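Local coordinates for prolyl oligopeptidase (Novosphingobium capsulatum, PDB 1YR2), which probably hydrolyses oligopeptides on the carboxyl side of proline, and less readily of alanine, as a serine peptidase of the S9A family, at residues A612-Y615 with G621-E624. Sequence-based numbering, arbitrary orientation.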
# COMPACT_ATOMS: atom_id res chain seq x y z
N ALA A 612 10.95 14.81 14.20
CA ALA A 612 10.80 14.67 12.79
C ALA A 612 9.75 15.62 12.20
O ALA A 612 9.49 15.61 10.98
CB ALA A 612 10.24 13.24 12.59
N GLY A 613 9.07 16.36 13.07
CA GLY A 613 7.88 17.07 12.68
C GLY A 613 8.20 18.26 11.81
O GLY A 613 7.34 18.74 11.06
N ARG A 614 9.43 18.75 11.89
CA ARG A 614 9.84 19.88 11.04
C ARG A 614 9.71 19.59 9.53
O ARG A 614 9.51 20.50 8.71
CB ARG A 614 11.24 20.35 11.41
CG ARG A 614 11.67 21.67 10.75
CD ARG A 614 10.71 22.88 10.87
NE ARG A 614 11.21 24.05 10.13
CZ ARG A 614 10.81 25.30 10.32
NH1 ARG A 614 9.88 25.56 11.23
NH2 ARG A 614 11.34 26.29 9.59
N TYR A 615 9.77 18.33 9.14
CA TYR A 615 9.59 17.94 7.74
C TYR A 615 8.12 18.14 7.28
O TYR A 615 7.85 18.23 6.11
CB TYR A 615 10.09 16.47 7.49
CG TYR A 615 11.58 16.39 7.47
CD1 TYR A 615 12.28 16.85 6.37
CD2 TYR A 615 12.31 15.95 8.58
CE1 TYR A 615 13.61 16.85 6.34
CE2 TYR A 615 13.69 15.94 8.55
CZ TYR A 615 14.34 16.42 7.42
OH TYR A 615 15.72 16.43 7.30
N GLY A 621 2.60 24.21 6.87
CA GLY A 621 3.09 25.58 6.95
C GLY A 621 4.02 25.75 8.12
O GLY A 621 4.38 24.77 8.81
N TYR A 622 4.37 27.03 8.39
CA TYR A 622 5.43 27.38 9.34
C TYR A 622 4.89 28.15 10.53
O TYR A 622 4.41 29.28 10.34
CB TYR A 622 6.47 28.24 8.64
CG TYR A 622 7.18 27.54 7.52
CD1 TYR A 622 6.61 27.47 6.27
CD2 TYR A 622 8.38 26.89 7.74
CE1 TYR A 622 7.24 26.79 5.23
CE2 TYR A 622 9.01 26.22 6.73
CZ TYR A 622 8.45 26.18 5.46
OH TYR A 622 9.05 25.46 4.43
N PRO A 623 4.88 27.57 11.72
CA PRO A 623 4.36 28.27 12.91
C PRO A 623 5.01 29.60 13.27
O PRO A 623 4.36 30.41 13.96
CB PRO A 623 4.58 27.29 14.03
CG PRO A 623 4.57 25.97 13.37
CD PRO A 623 5.20 26.16 12.03
N GLU A 624 6.27 29.78 12.88
CA GLU A 624 7.02 31.02 13.10
C GLU A 624 6.58 32.15 12.16
O GLU A 624 6.94 33.32 12.36
CB GLU A 624 8.54 30.79 12.97
CG GLU A 624 9.09 30.56 11.54
CD GLU A 624 9.21 29.07 11.17
OE1 GLU A 624 8.55 28.17 11.80
OE2 GLU A 624 9.95 28.79 10.20
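R614 reaches E624 because its CG stands anti to the backbone N (chi1 -170°) and its chain bends once, at chi2, before running out straight. E624 answers from the opposite direction. Its CG lies between its own backbone N and carbonyl carbon, and a bend at chi2 presents the carboxylate to the arginine. The two groups meet end-on in a bidentate salt bridge. R614 NH1 donates to E624 OE1 at 3.0 Å. R614 NH2 donates to E624 OE2 at 2.9 Å. Both bonds are nearly straight, both use the syn side of the carboxylate, and the two planes are only 14° apart. Y622 lies against one face of the guanidinium. It turns a ring edge to it, with Y622 CD2 3.5 Å from R614 NH2. The planes are 74° apart, so this is an edge contact and not a stack. A serine here has no ring to lay against the guanidinium, and that face would probably be more exposed to water, with E624 and D608 left to hold it. D608 makes a second salt bridge to NH1 of R614, and the side chains of P623 and E624 also touch the loop that carries it. The contact spans the short helix 617-620, on the surface of the alpha/beta-hydrolase domain. G621 leaves that helix with positive phi, and the backbone N of Y622 hydrogen-bonds to OD2 of D628. R614 pairs with two carboxylates, and NH1 serves both. Its positive charge is probably shared between E624 and D608, and the paired E624 bonds fix the guanidinium's rotation.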